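Local coordinates for SusD superfamily protein (Bacteroides vulgatus ATCC 8482, PDB 3JQ0) that probably binds nutrients, most likely glycans, at the outer membrane as a member of the SusD family, though its precise ligand has not been established, at residues H117-W122 and E151-I156; S147-V152 and R198-G203. One frame throughout, in Å; residues are numbered along the deposited sequence. Where two conformers were deposited one is given.

Contact 1 (H117-W122 and E151-I156); sequences HLLRSW and EVMEQI
Leu-119 reaches from helix 97-122 into a pocket on helix 149-167 formed by Val-152, Met-153 and Ile-156, and it carries every close contact between the two segments. Its two methyls divide the work. CD2 meets the CE methyl of selenomethionine Met-153 at 3.5 Å, a tight fit for two methyl groups, and lies 4.1 Å from Ile-156 CD1. CD1 turns the other way, to within 4.2 Å of Val-152 CB, while Leu-119 CB rests against Val-152 CG1, the two side chains passing alongside in opposite directions. With the leucine CG anti to the backbone N (chi1 176°), the fork is set between Val-152 and Met-153. Met-153 starts out the same way but bends at chi2 and chi3, so its chain meets Leu-119 nearly at a right angle. With Ala-149, one turn before Val-152 and Met-153, the receiving residues fall at positions i, i+3, i+4 and i+7, the hole that a knob fills in knobs-into-holes packing. The axes of the two segments run almost antiparallel, at 160°, and approach to 10.2 Å, the gap being bridged by side chains alone. On the far side of helix 97-122, His-117 is hydrogen-bonded to Tyr-450 and Tyr-113, and Arg-120 NH2 lies 3.7 Å above one face of the His-117 ring, offset toward its rim. Trp-195 of helix 182-199 touches both Leu-119 and Met-153, and Leu-118 packs on helix 75-91, leaving the contact, though not the outer face of helix 149-167, buried among TPR-like helical neighbours.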
loop_
_atom_site.group_PDB
_atom_site.type_symbol
_atom_site.label_atom_id
_atom_site.label_comp_id
_atom_site.label_asym_id
_atom_site.label_seq_id
_atom_site.Cartn_x
_atom_site.Cartn_y
_atom_site.Cartn_z
ATOM N N HIS A 117 -9.470 -6.729 0.872
ATOM C CA HIS A 117 -8.558 -7.095 -0.221
ATOM C C HIS A 117 -9.214 -8.085 -1.163
ATOM O O HIS A 117 -9.130 -7.990 -2.383
ATOM C CB HIS A 117 -7.256 -7.670 0.304
ATOM C CG HIS A 117 -6.261 -6.659 0.762
ATOM N ND1 HIS A 117 -5.603 -5.795 -0.077
ATOM C CD2 HIS A 117 -5.747 -6.462 2.002
ATOM C CE1 HIS A 117 -4.763 -5.074 0.637
ATOM N NE2 HIS A 117 -4.838 -5.444 1.910
ATOM N N LEU A 118 -9.863 -9.104 -0.592
ATOM C CA LEU A 118 -10.518 -10.133 -1.425
ATOM C C LEU A 118 -11.623 -9.546 -2.308
ATOM O O LEU A 118 -11.724 -9.864 -3.479
ATOM C CB LEU A 118 -11.073 -11.291 -0.556
ATOM C CG LEU A 118 -10.034 -12.156 0.182
ATOM C CD1 LEU A 118 -10.721 -13.143 1.124
ATOM C CD2 LEU A 118 -9.186 -12.897 -0.840
ATOM N N LEU A 119 -12.446 -8.664 -1.724
ATOM C CA LEU A 119 -13.545 -8.033 -2.485
ATOM C C LEU A 119 -13.007 -7.254 -3.687
ATOM O O LEU A 119 -13.488 -7.392 -4.791
ATOM C CB LEU A 119 -14.289 -7.064 -1.579
ATOM C CG LEU A 119 -15.380 -6.271 -2.267
ATOM C CD1 LEU A 119 -16.551 -7.134 -2.733
ATOM C CD2 LEU A 119 -15.852 -5.132 -1.375
ATOM N N ARG A 120 -11.988 -6.419 -3.452
ATOM C CA ARG A 120 -11.457 -5.557 -4.497
ATOM C C ARG A 120 -10.695 -6.326 -5.563
ATOM O O ARG A 120 -10.567 -5.878 -6.692
ATOM C CB ARG A 120 -10.591 -4.454 -3.885
ATOM C CG ARG A 120 -11.371 -3.459 -3.025
ATOM C CD ARG A 120 -10.457 -2.398 -2.455
ATOM N NE ARG A 120 -9.624 -2.962 -1.399
ATOM C CZ ARG A 120 -8.668 -2.278 -0.789
ATOM N NH1 ARG A 120 -8.404 -1.038 -1.150
ATOM N NH2 ARG A 120 -7.940 -2.868 0.150
ATOM N N SER A 121 -10.177 -7.487 -5.176
ATOM C CA SER A 121 -9.276 -8.261 -6.044
ATOM C C SER A 121 -9.990 -9.397 -6.773
ATOM O O SER A 121 -9.839 -9.548 -7.971
ATOM C CB SER A 121 -8.070 -8.756 -5.242
ATOM O OG SER A 121 -7.337 -7.630 -4.764
ATOM N N TRP A 122 -10.751 -10.221 -6.046
ATOM C CA TRP A 122 -11.494 -11.356 -6.588
ATOM C C TRP A 122 -13.016 -11.187 -6.692
ATOM O O TRP A 122 -13.621 -11.904 -7.468
ATOM C CB TRP A 122 -11.123 -12.649 -5.857
ATOM C CG TRP A 122 -9.770 -13.181 -6.268
ATOM C CD1 TRP A 122 -9.526 -13.952 -7.403
ATOM C CD2 TRP A 122 -8.480 -12.966 -5.649
ATOM N NE1 TRP A 122 -8.195 -14.243 -7.484
ATOM C CE2 TRP A 122 -7.526 -13.618 -6.458
ATOM C CE3 TRP A 122 -8.049 -12.294 -4.519
ATOM C CZ2 TRP A 122 -6.172 -13.624 -6.114
ATOM C CZ3 TRP A 122 -6.702 -12.292 -4.210
ATOM C CH2 TRP A 122 -5.799 -12.945 -5.003
ATOM N N GLU A 151 -22.852 -9.107 -0.633
ATOM C CA GLU A 151 -22.881 -9.791 0.636
ATOM C C GLU A 151 -21.514 -9.820 1.278
ATOM O O GLU A 151 -21.410 -9.742 2.509
ATOM C CB GLU A 151 -23.433 -11.206 0.502
ATOM C CG GLU A 151 -24.887 -11.222 0.123
ATOM C CD GLU A 151 -25.458 -12.617 -0.018
ATOM O OE1 GLU A 151 -24.853 -13.580 0.488
ATOM O OE2 GLU A 151 -26.534 -12.703 -0.662
ATOM N N VAL A 152 -20.438 -9.911 0.477
ATOM C CA VAL A 152 -19.094 -9.763 1.021
ATOM C C VAL A 152 -18.927 -8.411 1.703
ATOM O O VAL A 152 -18.442 -8.305 2.831
ATOM C CB VAL A 152 -18.013 -10.016 -0.069
ATOM C CG1 VAL A 152 -16.606 -9.809 0.529
ATOM C CG2 VAL A 152 -18.171 -11.425 -0.714
HETATM N N MSE A 153 -19.347 -7.343 1.029
HETATM C CA MSE A 153 -19.277 -6.014 1.615
HETATM C C MSE A 153 -20.131 -5.869 2.848
HETATM O O MSE A 153 -19.723 -5.240 3.818
HETATM C CB MSE A 153 -19.600 -4.915 0.569
HETATM C CG MSE A 153 -19.585 -3.523 1.171
HETATM SE SE MSE A 153 -17.867 -3.039 1.960
HETATM C CE MSE A 153 -17.024 -2.282 0.378
ATOM N N GLU A 154 -21.325 -6.463 2.857
ATOM C CA GLU A 154 -22.139 -6.436 4.075
ATOM C C GLU A 154 -21.411 -7.088 5.262
ATOM O O GLU A 154 -21.467 -6.585 6.376
ATOM C CB GLU A 154 -23.506 -7.147 3.877
ATOM C CG GLU A 154 -24.548 -6.500 2.921
ATOM C CD GLU A 154 -25.605 -7.542 2.389
ATOM O OE1 GLU A 154 -25.806 -8.609 3.016
ATOM O OE2 GLU A 154 -26.235 -7.305 1.346
ATOM N N GLN A 155 -20.697 -8.197 5.015
ATOM C CA GLN A 155 -19.937 -8.843 6.072
ATOM C C GLN A 155 -18.762 -7.966 6.528
ATOM O O GLN A 155 -18.504 -7.858 7.743
ATOM C CB GLN A 155 -19.448 -10.216 5.610
ATOM C CG GLN A 155 -18.662 -10.936 6.708
ATOM C CD GLN A 155 -19.493 -11.276 7.923
ATOM O OE1 GLN A 155 -20.668 -11.616 7.787
ATOM N NE2 GLN A 155 -18.900 -11.161 9.122
ATOM N N ILE A 156 -18.070 -7.338 5.591
ATOM C CA ILE A 156 -17.005 -6.423 5.928
ATOM C C ILE A 156 -17.556 -5.332 6.873
ATOM O O ILE A 156 -16.930 -5.007 7.898
ATOM C CB ILE A 156 -16.357 -5.824 4.648
ATOM C CG1 ILE A 156 -15.558 -6.879 3.914
ATOM C CG2 ILE A 156 -15.532 -4.573 4.940
ATOM C CD1 ILE A 156 -15.251 -6.529 2.468
#

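Contact 2 (S147-V152 and R198-G203); sequences SPATEV and RQMNGG. With SO4 (sulfate ion), chain G.
Gln-199 NE2 serves two acceptors, a sulfate oxygen and the backbone O of Leu-454. Its bond to sulfate O3 is 3.0 Å long and clearly bent, with an N-H...O angle of 140°. The chain folds at chi2 (-62°), which turns the amide back to meet the anion, and Trp-457 N gives the sulfate another donor. The ion probably came from the crystallisation liquor. A leucine in place of Gln-199 would probably leave the Leu-454 carbonyl without this amide partner and the sulfate with one donor fewer. One residue on, Met-200 leaves helical geometry and spans the gap to the start of helix 149-167. This selenomethionine was modelled in two conformers, so its contacts are described for one of them. Its CG lies beside the backbone N (chi1 -58°), and the chain, nearly straight at chi2, bends at chi3 to lay CE against the first helical turn. There CE touches Ala-149 CB at 3.8 Å and comes to 3.6 Å from Ala-149 O. The contact thus joins the end of one helix to the beginning of another within the helical, TPR-like part of a SusD-type fold. Pro-148 occupies the N-cap position of helix 149-167, its O accepting a 2.9 Å bond from Val-152 N, while Asp-124 OD1 takes the N-H of Ala-149. Across the gap, Gly-202 and Gly-203 pair by backbone bonds with Ser-196 and Gly-197, folding the chain back on the helix it has just left. Gly-203, whose positive phi favours glycine, then stands at the N-cap of helix 204-217.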
loop_
_atom_site.group_PDB
_atom_site.type_symbol
_atom_site.label_atom_id
_atom_site.label_comp_id
_atom_site.label_asym_id
_atom_site.label_seq_id
_atom_site.Cartn_x
_atom_site.Cartn_y
_atom_site.Cartn_z
ATOM N N SER A 147 -20.091 -16.023 -2.088
ATOM C CA SER A 147 -21.168 -15.059 -1.873
ATOM C C SER A 147 -20.992 -13.901 -2.842
ATOM O O SER A 147 -19.855 -13.545 -3.210
ATOM C CB SER A 147 -21.149 -14.561 -0.437
ATOM O OG SER A 147 -21.381 -15.629 0.434
ATOM N N PRO A 148 -22.102 -13.286 -3.247
ATOM C CA PRO A 148 -21.985 -12.113 -4.107
ATOM C C PRO A 148 -21.200 -10.996 -3.420
ATOM O O PRO A 148 -21.280 -10.828 -2.180
ATOM C CB PRO A 148 -23.444 -11.690 -4.378
ATOM C CG PRO A 148 -24.232 -12.757 -3.944
ATOM C CD PRO A 148 -23.510 -13.641 -2.997
ATOM N N ALA A 149 -20.505 -10.198 -4.238
ATOM C CA ALA A 149 -19.727 -9.050 -3.746
ATOM C C ALA A 149 -20.538 -8.181 -2.755
ATOM O O ALA A 149 -19.997 -7.706 -1.750
ATOM C CB ALA A 149 -19.205 -8.204 -4.918
ATOM N N THR A 150 -21.823 -7.953 -3.046
ATOM C CA THR A 150 -22.663 -7.185 -2.105
ATOM C C THR A 150 -22.713 -7.795 -0.704
ATOM O O THR A 150 -22.656 -7.071 0.299
ATOM C CB THR A 150 -24.084 -7.006 -2.657
ATOM O OG1 THR A 150 -24.653 -8.275 -2.921
ATOM C CG2 THR A 150 -24.072 -6.111 -3.855
ATOM N N GLU A 151 -22.852 -9.107 -0.633
ATOM C CA GLU A 151 -22.881 -9.791 0.636
ATOM C C GLU A 151 -21.514 -9.820 1.278
ATOM O O GLU A 151 -21.410 -9.742 2.509
ATOM C CB GLU A 151 -23.433 -11.206 0.502
ATOM C CG GLU A 151 -24.887 -11.222 0.123
ATOM C CD GLU A 151 -25.458 -12.617 -0.018
ATOM O OE1 GLU A 151 -24.853 -13.580 0.488
ATOM O OE2 GLU A 151 -26.534 -12.703 -0.662
ATOM N N VAL A 152 -20.438 -9.911 0.477
ATOM C CA VAL A 152 -19.094 -9.763 1.021
ATOM C C VAL A 152 -18.927 -8.411 1.703
ATOM O O VAL A 152 -18.442 -8.305 2.831
ATOM C CB VAL A 152 -18.013 -10.016 -0.069
ATOM C CG1 VAL A 152 -16.606 -9.809 0.529
ATOM C CG2 VAL A 152 -18.171 -11.425 -0.714
ATOM N N ARG A 198 -18.844 4.606 -4.078
ATOM C CA ARG A 198 -18.457 4.898 -5.448
ATOM C C ARG A 198 -18.592 3.713 -6.382
ATOM O O ARG A 198 -18.946 3.911 -7.557
ATOM C CB ARG A 198 -17.030 5.446 -5.430
ATOM C CG ARG A 198 -16.429 5.817 -6.781
ATOM C CD ARG A 198 -17.102 7.052 -7.390
ATOM N NE ARG A 198 -16.382 7.389 -8.612
ATOM C CZ ARG A 198 -16.306 8.587 -9.163
ATOM N NH1 ARG A 198 -16.933 9.621 -8.624
ATOM N NH2 ARG A 198 -15.552 8.737 -10.214
ATOM N N GLN A 199 -18.302 2.522 -5.886
ATOM C CA GLN A 199 -18.354 1.314 -6.686
ATOM C C GLN A 199 -19.625 0.502 -6.562
ATOM O O GLN A 199 -19.849 -0.377 -7.368
ATOM C CB GLN A 199 -17.146 0.390 -6.411
ATOM C CG GLN A 199 -15.832 0.919 -6.991
ATOM C CD GLN A 199 -15.954 1.012 -8.498
ATOM O OE1 GLN A 199 -16.339 0.020 -9.124
ATOM N NE2 GLN A 199 -15.735 2.189 -9.079
HETATM N N MSE A 200 -20.436 0.734 -5.529
HETATM C CA MSE A 200 -21.627 -0.071 -5.282
HETATM C C MSE A 200 -22.861 0.791 -5.042
HETATM O O MSE A 200 -23.785 0.392 -4.318
HETATM C CB MSE A 200 -21.389 -1.046 -4.127
HETATM C CG MSE A 200 -20.217 -1.982 -4.357
HETATM SE SE MSE A 200 -19.629 -2.965 -2.766
HETATM C CE MSE A 200 -19.370 -4.660 -3.542
ATOM N N ASN A 201 -22.894 1.964 -5.674
ATOM C CA ASN A 201 -24.086 2.820 -5.705
ATOM C C ASN A 201 -24.472 3.382 -4.346
ATOM O O ASN A 201 -25.605 3.867 -4.173
ATOM C CB ASN A 201 -25.312 2.118 -6.348
ATOM C CG ASN A 201 -25.065 1.713 -7.770
ATOM O OD1 ASN A 201 -25.186 2.560 -8.734
ATOM N ND2 ASN A 201 -24.725 0.506 -7.978
ATOM N N GLY A 202 -23.587 3.383 -3.374
ATOM C CA GLY A 202 -23.970 3.898 -2.048
ATOM C C GLY A 202 -24.190 5.400 -2.047
ATOM O O GLY A 202 -25.061 5.910 -1.344
ATOM N N GLY A 203 -23.429 6.128 -2.824
ATOM C CA GLY A 203 -23.563 7.576 -2.910
ATOM C C GLY A 203 -23.259 8.299 -1.612
ATOM O O GLY A 203 -22.435 7.875 -0.791
HETATM S S SO4 G . -17.367 2.425 -12.905
HETATM O O1 SO4 G . -16.302 1.559 -13.491
HETATM O O2 SO4 G . -18.648 2.264 -13.559
HETATM O O3 SO4 G . -17.419 2.084 -11.528
HETATM O O4 SO4 G . -16.943 3.822 -12.900
#

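How the contacts relate
Both contacts use helix 149-167, sharing Glu-151 and Val-152, and their centres lie about 8 Å apart. Contact 1 is buried, its centre about 17 Å from the centre of the chain, and sets the last turns of helix 97-122 against the first turns of helix 149-167 through apolar branches. Contact 2, its centre about 22 Å out, lies at the surface, where a helix beginning meets a helix end; its single apolar reach is accompanied by polar capping and a bound anion. The two touch through side chains. Leu-119 CD1 packs 3.6 Å from Ala-149 CB. In the conformer described, Met-200 SE lies 3.9 Å from Met-153 CB, so the residue just after helix 182-199 packs beside the buried pair.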